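Local coordinates for transcriptional regulator, SorC family (Enterococcus faecalis, PDB 2O0M), which probably regulates transcription as a SorC-family protein, likely binding DNA and, through its Rossmann-like domain, a carbohydrate effector, at residues Ile111-Asp116 against Ser125-Val130; Asn144-Met149 against Asn171-Ala176. One frame throughout, in Å; residues are numbered along the deposited sequence.

Contact 1: residues Ile111-Asp116 against Ser125-Val130; sequences IVVAGD and SDFGDV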
ATOM      1  N   ILE A 111      15.135  -2.705   0.063  1.00 16.03           N
ATOM      2  CA  ILE A 111      15.925  -1.562  -0.383  1.00 16.53           C
ATOM      3  C   ILE A 111      15.889  -0.532   0.733  1.00 15.91           C
ATOM      4  O   ILE A 111      14.820  -0.104   1.144  1.00 15.21           O
ATOM      5  CB  ILE A 111      15.375  -0.953  -1.684  1.00 16.61           C
ATOM      6  CG1 ILE A 111      15.445  -1.992  -2.801  1.00 18.88           C
ATOM      7  CG2 ILE A 111      16.182   0.291  -2.074  1.00 16.29           C
ATOM      8  CD1 ILE A 111      14.575  -1.694  -3.999  1.00 18.81           C
ATOM      9  N   VAL A 112      17.065  -0.151   1.228  1.00 15.51           N
ATOM     10  CA  VAL A 112      17.175   0.814   2.317  1.00 15.83           C
ATOM     11  C   VAL A 112      17.743   2.125   1.763  1.00 15.96           C
ATOM     12  O   VAL A 112      18.911   2.197   1.359  1.00 15.72           O
ATOM     13  CB  VAL A 112      18.082   0.301   3.460  1.00 15.54           C
ATOM     14  CG1 VAL A 112      18.233   1.363   4.534  1.00 15.80           C
ATOM     15  CG2 VAL A 112      17.529  -0.982   4.064  1.00 14.37           C
ATOM     16  N   VAL A 113      16.900   3.150   1.728  1.00 15.61           N
ATOM     17  CA  VAL A 113      17.276   4.461   1.218  1.00 16.08           C
ATOM     18  C   VAL A 113      17.974   5.261   2.313  1.00 16.17           C
ATOM     19  O   VAL A 113      17.591   5.196   3.485  1.00 14.69           O
ATOM     20  CB  VAL A 113      16.025   5.217   0.707  1.00 16.21           C
ATOM     21  CG1 VAL A 113      16.358   6.653   0.303  1.00 17.54           C
ATOM     22  CG2 VAL A 113      15.403   4.452  -0.462  1.00 15.87           C
ATOM     23  N   ALA A 114      18.990   6.029   1.915  1.00 16.43           N
ATOM     24  CA  ALA A 114      19.742   6.828   2.862  1.00 16.98           C
ATOM     25  C   ALA A 114      18.815   7.821   3.534  1.00 16.48           C
ATOM     26  O   ALA A 114      18.003   8.461   2.872  1.00 15.65           O
ATOM     27  CB  ALA A 114      20.892   7.566   2.165  1.00 17.35           C
ATOM     28  N   GLY A 115      18.950   7.941   4.850  1.00 16.15           N
ATOM     29  CA  GLY A 115      18.298   9.001   5.591  1.00 15.97           C
ATOM     30  C   GLY A 115      17.099   8.567   6.407  1.00 15.23           C
ATOM     31  O   GLY A 115      16.894   7.380   6.672  1.00 14.83           O
ATOM     32  N   ASP A 116      16.307   9.562   6.782  1.00 14.70           N
ATOM     33  CA  ASP A 116      15.182   9.417   7.707  1.00 14.23           C
ATOM     34  C   ASP A 116      13.983  10.196   7.161  1.00 13.84           C
ATOM     35  O   ASP A 116      13.942  11.422   7.248  1.00 12.57           O
ATOM     36  CB  ASP A 116      15.571   9.947   9.094  1.00 14.28           C
ATOM     37  CG  ASP A 116      14.467   9.772  10.131  1.00 14.48           C
ATOM     38  OD1 ASP A 116      13.361   9.326   9.786  1.00 14.86           O
ATOM     39  OD2 ASP A 116      14.718  10.079  11.311  1.00 15.77           O
ATOM     40  N   SER A 125      10.592  11.380  -1.961  1.00 16.94           N
ATOM     41  CA  SER A 125      10.877  11.556  -3.387  1.00 17.31           C
ATOM     42  C   SER A 125      11.781  10.428  -3.882  1.00 16.70           C
ATOM     43  O   SER A 125      11.548   9.846  -4.946  1.00 16.49           O
ATOM     44  CB  SER A 125      11.520  12.935  -3.651  1.00 18.00           C
ATOM     45  OG  SER A 125      12.123  12.994  -4.935  1.00 20.98           O
ATOM     46  N   ASP A 126      12.812  10.122  -3.102  1.00 15.61           N
ATOM     47  CA  ASP A 126      13.687   8.986  -3.373  1.00 15.49           C
ATOM     48  C   ASP A 126      12.924   7.667  -3.424  1.00 14.51           C
ATOM     49  O   ASP A 126      13.238   6.808  -4.246  1.00 15.06           O
ATOM     50  CB  ASP A 126      14.806   8.890  -2.335  1.00 15.47           C
ATOM     51  CG  ASP A 126      15.800  10.037  -2.426  1.00 16.42           C
ATOM     52  OD1 ASP A 126      15.912  10.673  -3.493  1.00 18.50           O
ATOM     53  OD2 ASP A 126      16.469  10.294  -1.415  1.00 17.14           O
ATOM     54  N   PHE A 127      11.923   7.502  -2.563  1.00 13.58           N
ATOM     55  CA  PHE A 127      11.070   6.291  -2.647  1.00 13.15           C
ATOM     56  C   PHE A 127      10.403   6.188  -4.024  1.00 12.79           C
ATOM     57  O   PHE A 127      10.221   5.087  -4.545  1.00 12.73           O
ATOM     58  CB  PHE A 127       9.976   6.253  -1.572  1.00 12.41           C
ATOM     59  CG  PHE A 127      10.449   5.962  -0.160  1.00 11.78           C
ATOM     60  CD1 PHE A 127      11.711   5.447   0.130  1.00 12.10           C
ATOM     61  CD2 PHE A 127       9.578   6.189   0.896  1.00 11.20           C
ATOM     62  CE1 PHE A 127      12.088   5.189   1.440  1.00 11.31           C
ATOM     63  CE2 PHE A 127       9.951   5.934   2.199  1.00 12.89           C
ATOM     64  CZ  PHE A 127      11.210   5.423   2.471  1.00 11.82           C
ATOM     65  N   GLY A 128      10.018   7.329  -4.597  1.00 13.08           N
ATOM     66  CA  GLY A 128       9.462   7.379  -5.954  1.00 13.43           C
ATOM     67  C   GLY A 128      10.436   6.863  -6.992  1.00 13.88           C
ATOM     68  O   GLY A 128      10.091   6.058  -7.843  1.00 13.84           O
ATOM     69  N   ASP A 129      11.669   7.345  -6.934  1.00 14.03           N
ATOM     70  CA  ASP A 129      12.731   6.865  -7.823  1.00 15.14           C
ATOM     71  C   ASP A 129      12.923   5.360  -7.686  1.00 14.61           C
ATOM     72  O   ASP A 129      13.014   4.635  -8.683  1.00 15.10           O
ATOM     73  CB  ASP A 129      14.064   7.565  -7.505  1.00 16.13           C
ATOM     74  CG  ASP A 129      14.169   8.955  -8.104  1.00 19.69           C
ATOM     75  OD1 ASP A 129      13.286   9.366  -8.883  1.00 23.25           O
ATOM     76  OD2 ASP A 129      15.169   9.638  -7.799  1.00 24.53           O
ATOM     77  N   VAL A 130      12.974   4.892  -6.444  1.00 13.75           N
ATOM     78  CA  VAL A 130      13.244   3.485  -6.165  1.00 13.63           C
ATOM     79  C   VAL A 130      12.075   2.638  -6.654  1.00 13.01           C
ATOM     80  O   VAL A 130      12.276   1.585  -7.274  1.00 12.32           O
ATOM     81  CB  VAL A 130      13.509   3.238  -4.653  1.00 13.26           C
ATOM     82  CG1 VAL A 130      13.655   1.752  -4.355  1.00 14.37           C
ATOM     83  CG2 VAL A 130      14.781   3.983  -4.204  1.00 14.74           C
TER
HETATM   84  O   HOH W   1      18.200   9.812   0.504  1.00 29.00           O
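V113 is the hub of this contact, its two methyls shared out among three residues of the helix. CG2 lies anti to the carbonyl carbon and beside the backbone N, and from there it reaches both V130 and F127. V113 CG2 meets V130 CG2 at 3.8 Å as the two valines pass antiparallel, methyl beside methyl. V113 CG2 also comes up to the rim of the F127 ring, near the ring plane, 3.9 Å from F127 CD1, so the phenyl offers its edge and not a face to this methyl. The other branch, CG1, anti to the backbone N (chi1 174°), rests on the methylene of D126, with V113 CG1 3.8 Å from D126 CB. One helical turn on, V130 CG1 touches two carbons of I111, CD1 at 3.6 Å and CG2 at 3.7 Å. No direct hydrogen bond joins the two segments; the polar link is a water that donates to A114 O at 2.7 Å and to D126 OD2 at 2.6 Å. That carboxylate oxygen also forms a salt bridge with K122 on the same helix, which would probably stabilise its negative charge. Apolar branches thus fill the middle while water and charge close the end near A114. Strand and helix directions are 148° apart, their axes 9.8 Å apart at closest; the helix carries the chain from strand 109-113 over to the parallel strand 142-148, a beta-alpha-beta connection consistent with a Rossmann-like sheet. V112 faces the other way, onto I97 of helix 96-105. Strand 328-332 contributes I330, which touches both F127 and V130, so helix 122-138 packs against both strands, 109-113 at the edge of the sheet and its parallel neighbour 328-332.

Contact 2: residues Asn144-Met149 against Asn171-Ala176; sequences NTIAVM and NLFVPA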
ATOM      1  N   ASN A 144      -0.221  -4.973 -17.651  1.00 14.85           N
ATOM      2  CA  ASN A 144      -0.106  -5.114 -16.202  1.00 14.13           C
ATOM      3  C   ASN A 144      -1.175  -4.302 -15.502  1.00 12.69           C
ATOM      4  O   ASN A 144      -1.525  -3.217 -15.962  1.00 12.72           O
ATOM      5  CB  ASN A 144       1.261  -4.617 -15.744  1.00 12.85           C
ATOM      6  CG  ASN A 144       2.401  -5.327 -16.441  1.00 13.80           C
ATOM      7  OD1 ASN A 144       3.253  -4.697 -17.099  1.00 15.25           O
ATOM      8  ND2 ASN A 144       2.423  -6.638 -16.314  1.00 12.84           N
ATOM      9  N   THR A 145      -1.696  -4.844 -14.404  1.00 11.94           N
ATOM     10  CA  THR A 145      -2.613  -4.118 -13.534  1.00 11.77           C
ATOM     11  C   THR A 145      -1.970  -4.010 -12.146  1.00 11.68           C
ATOM     12  O   THR A 145      -1.650  -5.021 -11.517  1.00 10.73           O
ATOM     13  CB  THR A 145      -3.981  -4.790 -13.479  1.00 12.51           C
ATOM     14  OG1 THR A 145      -4.547  -4.814 -14.799  1.00 14.28           O
ATOM     15  CG2 THR A 145      -4.924  -4.062 -12.517  1.00 12.50           C
ATOM     16  N   ILE A 146      -1.755  -2.767 -11.721  1.00 11.09           N
ATOM     17  CA  ILE A 146      -1.118  -2.444 -10.455  1.00 10.97           C
ATOM     18  C   ILE A 146      -2.157  -1.858  -9.509  1.00 10.62           C
ATOM     19  O   ILE A 146      -2.691  -0.773  -9.753  1.00 11.08           O
ATOM     20  CB  ILE A 146       0.023  -1.432 -10.627  1.00 11.18           C
ATOM     21  CG1 ILE A 146       1.066  -1.949 -11.617  1.00 12.65           C
ATOM     22  CG2 ILE A 146       0.684  -1.127  -9.287  1.00 11.32           C
ATOM     23  CD1 ILE A 146       0.877  -1.460 -13.030  1.00 14.84           C
ATOM     24  N   ALA A 147      -2.440  -2.589  -8.437  1.00  9.99           N
ATOM     25  CA  ALA A 147      -3.409  -2.178  -7.435  1.00  9.67           C
ATOM     26  C   ALA A 147      -2.678  -1.457  -6.317  1.00  9.46           C
ATOM     27  O   ALA A 147      -1.697  -1.962  -5.771  1.00  9.68           O
ATOM     28  CB  ALA A 147      -4.147  -3.356  -6.905  1.00 10.60           C
ATOM     29  N   VAL A 148      -3.154  -0.269  -5.969  1.00  8.92           N
ATOM     30  CA  VAL A 148      -2.434   0.566  -5.023  1.00  9.19           C
ATOM     31  C   VAL A 148      -3.305   1.016  -3.854  1.00  9.30           C
ATOM     32  O   VAL A 148      -4.517   1.194  -3.988  1.00  9.78           O
ATOM     33  CB  VAL A 148      -1.835   1.802  -5.699  1.00  9.50           C
ATOM     34  CG1 VAL A 148      -0.863   1.397  -6.806  1.00 10.48           C
ATOM     35  CG2 VAL A 148      -2.916   2.698  -6.254  1.00  9.40           C
HETATM   36  N   MSE A 149      -2.665   1.163  -2.698  1.00  9.04           N
HETATM   37  CA  MSE A 149      -3.250   1.864  -1.577  1.00  9.25           C
HETATM   38  C   MSE A 149      -2.835   3.332  -1.555  1.00  9.50           C
HETATM   39  O   MSE A 149      -1.896   3.742  -2.233  1.00  9.48           O
HETATM   40  CB  MSE A 149      -2.901   1.180  -0.254  1.00  9.37           C
HETATM   41  CG  MSE A 149      -3.522  -0.185  -0.107  1.00 10.55           C
HETATM   42 SE   MSE A 149      -5.478  -0.211   0.004  1.00 17.78          SE
HETATM   43  CE  MSE A 149      -5.681   0.695   1.636  1.00 12.79           C
ATOM     44  N   ASN A 171       0.763  -0.310 -18.538  1.00 14.46           N
ATOM     45  CA  ASN A 171       0.396  -0.416 -17.125  1.00 13.92           C
ATOM     46  C   ASN A 171      -0.890   0.321 -16.793  1.00 13.78           C
ATOM     47  O   ASN A 171      -1.056   1.486 -17.159  1.00 13.96           O
ATOM     48  CB  ASN A 171       1.525   0.141 -16.261  1.00 13.68           C
ATOM     49  CG  ASN A 171       2.861  -0.513 -16.546  1.00 13.41           C
ATOM     50  OD1 ASN A 171       3.878   0.175 -16.731  1.00 16.23           O
ATOM     51  ND2 ASN A 171       2.876  -1.839 -16.583  1.00 10.79           N
ATOM     52  N   LEU A 172      -1.786  -0.371 -16.088  1.00 13.61           N
ATOM     53  CA  LEU A 172      -3.034   0.191 -15.591  1.00 13.20           C
ATOM     54  C   LEU A 172      -2.994   0.228 -14.054  1.00 12.59           C
ATOM     55  O   LEU A 172      -2.724  -0.795 -13.413  1.00 12.81           O
ATOM     56  CB  LEU A 172      -4.209  -0.664 -16.045  1.00 13.69           C
ATOM     57  CG  LEU A 172      -5.599  -0.235 -15.606  1.00 14.14           C
ATOM     58  CD1 LEU A 172      -6.005   1.037 -16.312  1.00 16.01           C
ATOM     59  CD2 LEU A 172      -6.599  -1.342 -15.846  1.00 15.70           C
ATOM     60  N   PHE A 173      -3.291   1.389 -13.482  1.00 11.75           N
ATOM     61  CA  PHE A 173      -3.317   1.564 -12.032  1.00 11.85           C
ATOM     62  C   PHE A 173      -4.755   1.646 -11.536  1.00 11.37           C
ATOM     63  O   PHE A 173      -5.583   2.373 -12.100  1.00 11.52           O
ATOM     64  CB  PHE A 173      -2.522   2.806 -11.594  1.00 12.04           C
ATOM     65  CG  PHE A 173      -1.070   2.752 -11.962  1.00 11.50           C
ATOM     66  CD1 PHE A 173      -0.116   2.312 -11.052  1.00 11.86           C
ATOM     67  CD2 PHE A 173      -0.660   3.085 -13.254  1.00 11.11           C
ATOM     68  CE1 PHE A 173       1.239   2.267 -11.404  1.00 14.08           C
ATOM     69  CE2 PHE A 173       0.697   3.030 -13.620  1.00 12.56           C
ATOM     70  CZ  PHE A 173       1.639   2.601 -12.689  1.00 13.22           C
ATOM     71  N   VAL A 174      -5.044   0.881 -10.491  1.00 10.32           N
ATOM     72  CA  VAL A 174      -6.344   0.866  -9.875  1.00 10.62           C
ATOM     73  C   VAL A 174      -6.166   0.874  -8.361  1.00 10.26           C
ATOM     74  O   VAL A 174      -5.141   0.417  -7.846  1.00  9.67           O
ATOM     75  CB  VAL A 174      -7.131  -0.400 -10.279  1.00 10.91           C
ATOM     76  CG1 VAL A 174      -7.422  -0.382 -11.766  1.00 11.91           C
ATOM     77  CG2 VAL A 174      -6.377  -1.680  -9.900  1.00 11.29           C
ATOM     78  N   PRO A 175      -7.160   1.391  -7.640  1.00 10.12           N
ATOM     79  CA  PRO A 175      -7.095   1.276  -6.177  1.00 10.43           C
ATOM     80  C   PRO A 175      -7.247  -0.178  -5.730  1.00 10.43           C
ATOM     81  O   PRO A 175      -8.013  -0.913  -6.340  1.00 10.03           O
ATOM     82  CB  PRO A 175      -8.308   2.075  -5.724  1.00 10.66           C
ATOM     83  CG  PRO A 175      -9.264   1.956  -6.876  1.00 10.08           C
ATOM     84  CD  PRO A 175      -8.395   2.062  -8.081  1.00 10.63           C
ATOM     85  N   ALA A 176      -6.550  -0.579  -4.661  1.00 10.54           N
ATOM     86  CA  ALA A 176      -6.646  -1.953  -4.155  1.00 10.96           C
ATOM     87  C   ALA A 176      -7.919  -2.152  -3.336  1.00 11.36           C
ATOM     88  O   ALA A 176      -8.436  -3.278  -3.210  1.00 12.13           O
ATOM     89  CB  ALA A 176      -5.452  -2.294  -3.303  1.00 11.11           C
TER
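I146 N donates to L172 O at 2.8 Å, an almost straight bond (173° at the hydrogen). The same oxygen, L172 O, receives a CA-H...O contact from T145 CA at 3.3 Å. Four further backbone bonds continue the parallel pairing, from L172 N to N144 O through to A176 N to V148 O. In that last bond, 2.8 Å long, A176 N approaches from well out of the V148 carbonyl plane, where the strands end. On the face carrying I146 and F173, the two side chains run abreast off the sheet. I146 CD1 sits over one face of the phenyl, 4.2 Å from the F173 ring centroid and offset toward the rim, a CH-pi contact; I146 CB lies 3.8 Å from F173 CD1. On the other face, T145 CG2 meets V174 CG2 at 3.8 Å. V174 CG1 lies anti to the carbonyl carbon (chi1 -65°), which leaves CG2 turned to the threonine. Beyond the strands, A176 CB packs against the selenium of selenomethionine M149. Helix 188-199 covers F173 and P175, whereas L172 and V174 meet helix 224-234. Together with helix 152-159, the two strands form a beta-alpha-beta unit of the Rossmann-like domain. Five backbone bonds thus satisfy peptide groups between mostly buried strands; apolar packing dominates around I146/F173 and T145/V174, while N144 and N171 make their end more polar.

Contacts 1 and 2 belong to the same putative sugar-binding domain and follow one another along the chain: helix 122-138, which supplies one side of contact 1, leads directly into strand 142-148 of contact 2. Their centres are 21 Å apart and their nearest atoms about 10 Å, so they do not touch. The sheet connects them, with strands 328-332, 302-306 and 238-245 lying in order between strands 109-113 and 142-148. Contact 1 is a helix-on-strand packing near the surface, its centre 16 Å from the chain centre; contact 2 is buried strand pairing, 10 Å from it.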